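Local coordinates for protein MgGH51 (Meripilus giganteus, PDB 6ZPV) that probably hydrolyses terminal alpha-L-arabinofuranosyl residues from arabinose-containing polysaccharides, as a fungal alpha-L-arabinofuranosidase of glycoside hydrolase family GH51, at residues 313-325 against 329-343. Residues are numbered along the deposited sequence; the frame is centred on the assembly and turned at random.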
ATOM      1  N   ILE A 313     -15.271 -13.597  11.080  1.00 10.93           N
ATOM      2  CA  ILE A 313     -14.635 -14.563  11.992  1.00 11.38           C
ATOM      3  C   ILE A 313     -13.669 -15.479  11.245  1.00 11.63           C
ATOM      4  O   ILE A 313     -12.537 -15.715  11.706  1.00 12.13           O
ATOM      5  CB  ILE A 313     -15.718 -15.333  12.761  1.00 12.25           C
ATOM      6  CG1 ILE A 313     -16.449 -14.422  13.738  1.00 13.94           C
ATOM      7  CG2 ILE A 313     -15.122 -16.528  13.481  1.00 13.51           C
ATOM      8  CD1 ILE A 313     -17.694 -15.005  14.336  1.00 16.64           C
ATOM      9  N   ASP A 314     -14.106 -15.988  10.090  1.00 11.04           N
ATOM     10  CA  ASP A 314     -13.252 -16.850   9.265  1.00 11.29           C
ATOM     11  C   ASP A 314     -11.966 -16.125   8.881  1.00 11.25           C
ATOM     12  O   ASP A 314     -10.874 -16.705   8.967  1.00 11.07           O
ATOM     13  CB  ASP A 314     -14.006 -17.278   8.006  1.00 11.33           C
ATOM     14  CG  ASP A 314     -15.214 -18.165   8.186  1.00 12.69           C
ATOM     15  OD1 ASP A 314     -15.376 -18.760   9.270  1.00 13.81           O
ATOM     16  OD2 ASP A 314     -16.016 -18.206   7.212  1.00 14.20           O
ATOM     17  N   GLN A 315     -12.085 -14.866   8.453  1.00 10.94           N
ATOM     18  CA  GLN A 315     -10.911 -14.060   8.078  1.00 11.00           C
ATOM     19  C   GLN A 315      -9.894 -13.962   9.219  1.00 10.68           C
ATOM     20  O   GLN A 315      -8.704 -14.132   9.022  1.00 11.34           O
ATOM     21  CB  GLN A 315     -11.432 -12.669   7.660  1.00 10.99           C
ATOM     22  CG  GLN A 315     -10.336 -11.712   7.210  1.00 10.63           C
ATOM     23  CD  GLN A 315     -10.899 -10.361   6.831  1.00 10.21           C
ATOM     24  OE1 GLN A 315     -12.051 -10.257   6.388  1.00 10.99           O
ATOM     25  NE2 GLN A 315     -10.072  -9.290   6.984  1.00 11.12           N
ATOM     26  N   ILE A 316     -10.410 -13.673  10.404  1.00 11.17           N
ATOM     27  CA  ILE A 316      -9.536 -13.558  11.582  1.00 10.86           C
ATOM     28  C   ILE A 316      -8.933 -14.921  11.946  1.00 11.25           C
ATOM     29  O   ILE A 316      -7.721 -15.017  12.243  1.00 11.46           O
ATOM     30  CB  ILE A 316     -10.272 -12.892  12.746  1.00 11.54           C
ATOM     31  CG1 ILE A 316     -10.645 -11.450  12.401  1.00 11.85           C
ATOM     32  CG2 ILE A 316      -9.435 -12.987  14.025  1.00 12.54           C
ATOM     33  CD1 ILE A 316     -11.667 -10.807  13.315  1.00 13.31           C
ATOM     34  N   ASN A 317      -9.727 -15.987  11.869  1.00 10.70           N
ATOM     35  CA  ASN A 317      -9.171 -17.328  12.143  1.00 11.78           C
ATOM     36  C   ASN A 317      -8.069 -17.685  11.160  1.00 11.01           C
ATOM     37  O   ASN A 317      -7.105 -18.350  11.536  1.00 12.22           O
ATOM     38  CB  ASN A 317     -10.280 -18.394  12.140  1.00 12.24           C
ATOM     39  CG  ASN A 317     -11.024 -18.473  13.464  1.00 14.11           C
ATOM     40  OD1 ASN A 317     -10.432 -18.113  14.488  1.00 16.60           O
ATOM     41  ND2 ASN A 317     -12.271 -18.963  13.384  1.00 15.75           N
ATOM     42  N   PHE A 318      -8.162 -17.286   9.902  1.00 11.17           N
ATOM     43  CA  PHE A 318      -7.074 -17.524   8.958  1.00 11.27           C
ATOM     44  C   PHE A 318      -5.785 -16.921   9.539  1.00 11.55           C
ATOM     45  O   PHE A 318      -4.696 -17.525   9.399  1.00 12.20           O
ATOM     46  CB  PHE A 318      -7.375 -16.943   7.576  1.00 11.53           C
ATOM     47  CG  PHE A 318      -6.275 -17.231   6.584  1.00 11.27           C
ATOM     48  CD1 PHE A 318      -6.208 -18.450   5.944  1.00 11.67           C
ATOM     49  CD2 PHE A 318      -5.259 -16.303   6.328  1.00 12.13           C
ATOM     50  CE1 PHE A 318      -5.225 -18.748   5.034  1.00 11.47           C
ATOM     51  CE2 PHE A 318      -4.265 -16.593   5.392  1.00 12.44           C
ATOM     52  CZ  PHE A 318      -4.253 -17.820   4.757  1.00 12.01           C
ATOM     53  N   VAL A 319      -5.843 -15.722  10.089  1.00 10.97           N
ATOM     54  CA  VAL A 319      -4.666 -14.986  10.596  1.00 11.50           C
ATOM     55  C   VAL A 319      -4.108 -15.661  11.840  1.00 11.82           C
ATOM     56  O   VAL A 319      -2.874 -15.865  11.938  1.00 12.63           O
ATOM     57  CB  VAL A 319      -4.993 -13.506  10.828  1.00 11.58           C
ATOM     58  CG1 VAL A 319      -3.728 -12.786  11.244  1.00 12.29           C
ATOM     59  CG2 VAL A 319      -5.615 -12.845   9.609  1.00 11.73           C
ATOM     60  N   ILE A 320      -4.977 -15.948  12.840  1.00 12.49           N
ATOM     61  CA  ILE A 320      -4.518 -16.268  14.220  1.00 13.36           C
ATOM     62  C   ILE A 320      -4.995 -17.608  14.764  1.00 13.88           C
ATOM     63  O   ILE A 320      -4.544 -17.991  15.848  1.00 15.65           O
ATOM     64  CB  ILE A 320      -4.905 -15.172  15.218  1.00 13.49           C
ATOM     65  CG1 ILE A 320      -6.420 -15.099  15.479  1.00 14.85           C
ATOM     66  CG2 ILE A 320      -4.330 -13.845  14.820  1.00 14.65           C
ATOM     67  CD1 ILE A 320      -6.766 -14.133  16.567  1.00 17.22           C
ATOM     68  N   GLY A 321      -5.937 -18.267  14.103  1.00 13.59           N
ATOM     69  CA  GLY A 321      -6.571 -19.415  14.787  1.00 13.64           C
ATOM     70  C   GLY A 321      -5.645 -20.602  14.891  1.00 14.72           C
ATOM     71  O   GLY A 321      -4.731 -20.769  14.086  1.00 15.08           O
ATOM     72  N   ASP A 322      -5.945 -21.465  15.837  1.00 15.73           N
ATOM     73  CA  ASP A 322      -5.298 -22.790  15.955  1.00 16.68           C
ATOM     74  C   ASP A 322      -5.740 -23.626  14.772  1.00 18.09           C
ATOM     75  O   ASP A 322      -6.944 -23.829  14.597  1.00 16.82           O
ATOM     76  CB  ASP A 322      -5.754 -23.376  17.269  1.00 18.82           C
ATOM     77  CG  ASP A 322      -5.236 -24.768  17.590  1.00 24.12           C
ATOM     78  OD1 ASP A 322      -4.719 -25.447  16.698  1.00 22.40           O
ATOM     79  OD2 ASP A 322      -5.363 -25.157  18.762  1.00 27.95           O
ATOM     80  N   PRO A 323      -4.802 -24.160  13.982  1.00 16.66           N
ATOM     81  CA  PRO A 323      -5.182 -24.995  12.837  1.00 16.25           C
ATOM     82  C   PRO A 323      -6.073 -26.186  13.145  1.00 18.57           C
ATOM     83  O   PRO A 323      -6.812 -26.630  12.248  1.00 19.38           O
ATOM     84  CB  PRO A 323      -3.857 -25.457  12.255  1.00 18.59           C
ATOM     85  CG  PRO A 323      -2.919 -24.371  12.691  1.00 19.89           C
ATOM     86  CD  PRO A 323      -3.348 -24.001  14.091  1.00 18.22           C
ATOM     87  N   ALA A 324      -6.009 -26.676  14.376  1.00 17.80           N
ATOM     88  CA  ALA A 324      -6.806 -27.851  14.751  1.00 19.54           C
ATOM     89  C   ALA A 324      -8.276 -27.469  14.963  1.00 18.93           C
ATOM     90  O   ALA A 324      -9.093 -28.398  15.163  1.00 22.22           O
ATOM     91  CB  ALA A 324      -6.258 -28.522  16.002  1.00 23.49           C
ATOM     92  N   LYS A 325      -8.623 -26.179  15.030  1.00 18.18           N
ATOM     93  CA  LYS A 325      -9.943 -25.741  15.543  1.00 18.10           C
ATOM     94  C   LYS A 325     -10.817 -25.077  14.498  1.00 17.47           C
ATOM     95  O   LYS A 325     -11.967 -24.805  14.827  1.00 18.68           O
ATOM     96  CB  LYS A 325      -9.758 -24.847  16.771  1.00 21.20           C
ATOM     97  CG  LYS A 325      -9.013 -25.570  17.915  1.00 26.42           C
ATOM     98  CD  LYS A 325      -9.728 -26.811  18.435  1.00 37.77           C
ATOM     99  N   ALA A 329      -8.006 -21.638   9.720  1.00 12.99           N
ATOM    100  CA  ALA A 329      -6.658 -21.790  10.336  1.00 13.49           C
ATOM    101  C   ALA A 329      -5.976 -23.012   9.725  1.00 13.54           C
ATOM    102  O   ALA A 329      -4.755 -22.985   9.519  1.00 13.73           O
ATOM    103  CB  ALA A 329      -6.816 -21.907  11.839  1.00 14.48           C
ATOM    104  N   ALA A 330      -6.695 -24.106   9.522  1.00 13.78           N
ATOM    105  CA  ALA A 330      -6.093 -25.287   8.862  1.00 13.77           C
ATOM    106  C   ALA A 330      -5.583 -24.925   7.491  1.00 13.06           C
ATOM    107  O   ALA A 330      -4.565 -25.449   7.045  1.00 14.25           O
ATOM    108  CB  ALA A 330      -7.093 -26.427   8.817  1.00 14.76           C
ATOM    109  N   LEU A 331      -6.301 -24.024   6.813  1.00 13.43           N
ATOM    110  CA  LEU A 331      -5.906 -23.589   5.480  1.00 13.20           C
ATOM    111  C   LEU A 331      -4.586 -22.813   5.535  1.00 13.02           C
ATOM    112  O   LEU A 331      -3.678 -23.037   4.717  1.00 13.80           O
ATOM    113  CB  LEU A 331      -7.021 -22.736   4.879  1.00 12.65           C
ATOM    114  CG  LEU A 331      -6.792 -22.230   3.449  1.00 13.59           C
ATOM    115  CD1 LEU A 331      -6.670 -23.371   2.462  1.00 15.03           C
ATOM    116  CD2 LEU A 331      -7.895 -21.296   3.038  1.00 13.52           C
ATOM    117  N   ARG A 332      -4.432 -21.890   6.494  1.00 13.58           N
ATOM    118  CA  ARG A 332      -3.178 -21.176   6.678  1.00 13.40           C
ATOM    119  C   ARG A 332      -2.044 -22.193   6.843  1.00 13.60           C
ATOM    120  O   ARG A 332      -0.951 -22.048   6.245  1.00 13.65           O
ATOM    121  CB  ARG A 332      -3.247 -20.233   7.880  1.00 12.88           C
ATOM    122  CG  ARG A 332      -1.975 -19.416   8.076  1.00 13.13           C
ATOM    123  CD  ARG A 332      -1.820 -18.760   9.449  1.00 12.90           C
ATOM    124  NE  ARG A 332      -1.754 -19.739  10.522  1.00 13.79           N
ATOM    125  CZ  ARG A 332      -2.649 -19.930  11.487  1.00 13.57           C
ATOM    126  NH1 ARG A 332      -3.818 -19.320  11.458  1.00 13.37           N
ATOM    127  NH2 ARG A 332      -2.369 -20.728  12.484  1.00 15.42           N
ATOM    128  N   ALA A 333      -2.219 -23.187   7.683  1.00 13.29           N
ATOM    129  CA  ALA A 333      -1.205 -24.224   7.883  1.00 13.67           C
ATOM    130  C   ALA A 333      -0.913 -24.921   6.546  1.00 13.73           C
ATOM    131  O   ALA A 333       0.278 -25.200   6.262  1.00 14.90           O
ATOM    132  CB  ALA A 333      -1.661 -25.188   8.992  1.00 15.24           C
ATOM    133  N   SER A 334      -1.934 -25.332   5.823  1.00 13.73           N
ATOM    134  CA  SER A 334      -1.767 -26.056   4.560  1.00 14.30           C
ATOM    135  C   SER A 334      -0.941 -25.262   3.543  1.00 12.71           C
ATOM    136  O   SER A 334      -0.301 -25.861   2.673  1.00 15.78           O
ATOM    137  CB  SER A 334      -3.133 -26.425   3.969  1.00 14.42           C
ATOM    138  OG  SER A 334      -3.723 -25.390   3.226  1.00 15.61           O
ATOM    139  N   LEU A 335      -1.025 -23.939   3.629  1.00 13.05           N
ATOM    140  CA  LEU A 335      -0.301 -23.024   2.750  1.00 12.43           C
ATOM    141  C   LEU A 335       1.093 -22.690   3.284  1.00 14.16           C
ATOM    142  O   LEU A 335       1.776 -21.840   2.684  1.00 14.68           O
ATOM    143  CB  LEU A 335      -1.152 -21.768   2.557  1.00 12.45           C
ATOM    144  CG  LEU A 335      -2.451 -22.002   1.778  1.00 13.27           C
ATOM    145  CD1 LEU A 335      -3.389 -20.791   1.887  1.00 13.40           C
ATOM    146  CD2 LEU A 335      -2.185 -22.313   0.323  1.00 14.60           C
ATOM    147  N   GLY A 336       1.551 -23.387   4.302  1.00 14.14           N
ATOM    148  CA  GLY A 336       2.950 -23.316   4.713  1.00 14.73           C
ATOM    149  C   GLY A 336       3.235 -22.485   5.940  1.00 15.23           C
ATOM    150  O   GLY A 336       4.409 -22.325   6.268  1.00 16.39           O
ATOM    151  N   HIS A 337       2.206 -21.965   6.621  1.00 15.27           N
ATOM    152  CA  HIS A 337       2.442 -21.090   7.792  1.00 14.76           C
ATOM    153  C   HIS A 337       1.578 -21.507   8.969  1.00 15.56           C
ATOM    154  O   HIS A 337       0.695 -20.755   9.389  1.00 15.07           O
ATOM    155  CB  HIS A 337       2.217 -19.617   7.392  1.00 14.86           C
ATOM    156  CG  HIS A 337       2.884 -18.663   8.310  1.00 14.43           C
ATOM    157  ND1 HIS A 337       2.481 -18.459   9.621  1.00 14.35           N
ATOM    158  CD2 HIS A 337       3.973 -17.856   8.122  1.00 15.93           C
ATOM    159  CE1 HIS A 337       3.259 -17.537  10.173  1.00 16.22           C
ATOM    160  NE2 HIS A 337       4.191 -17.198   9.295  1.00 15.53           N
ATOM    161  N   PRO A 338       1.861 -22.681   9.560  1.00 15.35           N
ATOM    162  CA  PRO A 338       1.044 -23.107  10.680  1.00 15.32           C
ATOM    163  C   PRO A 338       1.060 -22.181  11.904  1.00 16.39           C
ATOM    164  O   PRO A 338       0.104 -22.190  12.678  1.00 16.45           O
ATOM    165  CB  PRO A 338       1.649 -24.521  10.969  1.00 18.55           C
ATOM    166  CG  PRO A 338       3.023 -24.430  10.437  1.00 19.13           C
ATOM    167  CD  PRO A 338       2.877 -23.665   9.142  1.00 16.38           C
ATOM    168  N   GLU A 339       2.156 -21.462  12.148  1.00 16.77           N
ATOM    169  CA  GLU A 339       2.182 -20.541  13.306  1.00 16.39           C
ATOM    170  C   GLU A 339       1.168 -19.422  13.044  1.00 15.11           C
ATOM    171  O   GLU A 339       1.050 -18.927  11.917  1.00 15.55           O
ATOM    172  CB  GLU A 339       3.584 -19.937  13.498  1.00 19.25           C
ATOM    173  CG  GLU A 339       4.605 -20.961  13.926  1.00 22.75           C
ATOM    174  CD  GLU A 339       4.261 -21.689  15.205  1.00 29.05           C
ATOM    175  OE1 GLU A 339       3.705 -21.069  16.091  1.00 30.86           O
ATOM    176  OE2 GLU A 339       4.585 -22.887  15.284  1.00 41.89           O
ATOM    177  N   PRO A 340       0.472 -18.930  14.079  1.00 15.82           N
ATOM    178  CA  PRO A 340      -0.357 -17.739  13.928  1.00 14.35           C
ATOM    179  C   PRO A 340       0.503 -16.530  13.591  1.00 14.56           C
ATOM    180  O   PRO A 340       1.622 -16.407  14.121  1.00 17.92           O
ATOM    181  CB  PRO A 340      -1.071 -17.613  15.249  1.00 16.34           C
ATOM    182  CG  PRO A 340      -0.078 -18.258  16.215  1.00 21.65           C
ATOM    183  CD  PRO A 340       0.467 -19.466  15.469  1.00 19.67           C
ATOM    184  N   PHE A 341      -0.088 -15.597  12.893  1.00 13.73           N
ATOM    185  CA  PHE A 341       0.504 -14.254  12.725  1.00 13.60           C
ATOM    186  C   PHE A 341       0.080 -13.350  13.885  1.00 14.87           C
ATOM    187  O   PHE A 341      -0.911 -13.649  14.532  1.00 15.97           O
ATOM    188  CB  PHE A 341       0.056 -13.660  11.378  1.00 13.09           C
ATOM    189  CG  PHE A 341       0.649 -14.314  10.154  1.00 13.12           C
ATOM    190  CD1 PHE A 341       1.869 -13.905   9.638  1.00 13.72           C
ATOM    191  CD2 PHE A 341      -0.055 -15.321   9.504  1.00 12.83           C
ATOM    192  CE1 PHE A 341       2.382 -14.464   8.483  1.00 13.18           C
ATOM    193  CE2 PHE A 341       0.451 -15.861   8.332  1.00 13.09           C
ATOM    194  CZ  PHE A 341       1.668 -15.439   7.855  1.00 13.86           C
ATOM    195  N   THR A 342       0.793 -12.257  14.069  1.00 15.69           N
ATOM    196  CA  THR A 342       0.405 -11.221  15.022  1.00 15.51           C
ATOM    197  C   THR A 342      -0.912 -10.560  14.541  1.00 13.43           C
ATOM    198  O   THR A 342      -0.988 -10.193  13.347  1.00 14.34           O
ATOM    199  CB  THR A 342       1.488 -10.121  15.115  1.00 17.64           C
ATOM    200  OG1 THR A 342       2.680 -10.744  15.569  1.00 22.86           O
ATOM    201  CG2 THR A 342       1.075  -8.984  16.011  1.00 17.23           C
ATOM    202  N   LEU A 343      -1.860 -10.344  15.456  1.00 12.60           N
ATOM    203  CA  LEU A 343      -3.047  -9.500  15.124  1.00 12.59           C
ATOM    204  C   LEU A 343      -3.622  -8.969  16.436  1.00 12.23           C
ATOM    205  O   LEU A 343      -4.200  -9.714  17.210  1.00 14.49           O
ATOM    206  CB  LEU A 343      -4.113 -10.284  14.367  1.00 13.32           C
ATOM    207  CG  LEU A 343      -5.364  -9.517  14.029  1.00 12.55           C
ATOM    208  CD1 LEU A 343      -5.134  -8.400  13.037  1.00 13.03           C
ATOM    209  CD2 LEU A 343      -6.454 -10.461  13.517  1.00 13.68           C
TER
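R332 reaches from helix 327-334 across the C-terminal end of helix 306-320. Its NH1 donates almost straight to F318 O (2.9 Å, 172°), from above that carbonyl plane. NH1 and NH2 also grip G321 O end-on. On its own segment, NE bonds H337 O and NH2 bonds P338 O. A bend at chi3 (62°) turns the guanidinium into this cluster of carbonyl oxygens. P340 CA lies over one guanidinium face, A329 O over the other. A lysine in its place would probably satisfy fewer of these oxygens and leave the turn at G321 less firmly tied. F318 lays one ring face against R332 CB, while L331 and L335 meet the ring edge. A329 CB is a small bump in the hollow lined by the carbonyls of N317, G321 and D322 and by P323 CA. The P323 ring fills the hollow of A329, A333, R332 and P338. F341 N bonds V319 O (3.0 Å). L343 CB rests in the groove between V319 CG1 and I320 CG2. Helical segments 313-320 and 329-334 cross at -40°. These are two consecutive helices joined by a short loop, on the beta-alpha-beta crossover from strand 284-289 to strand 345-348 in the (beta/alpha)8 barrel of clan GH-A.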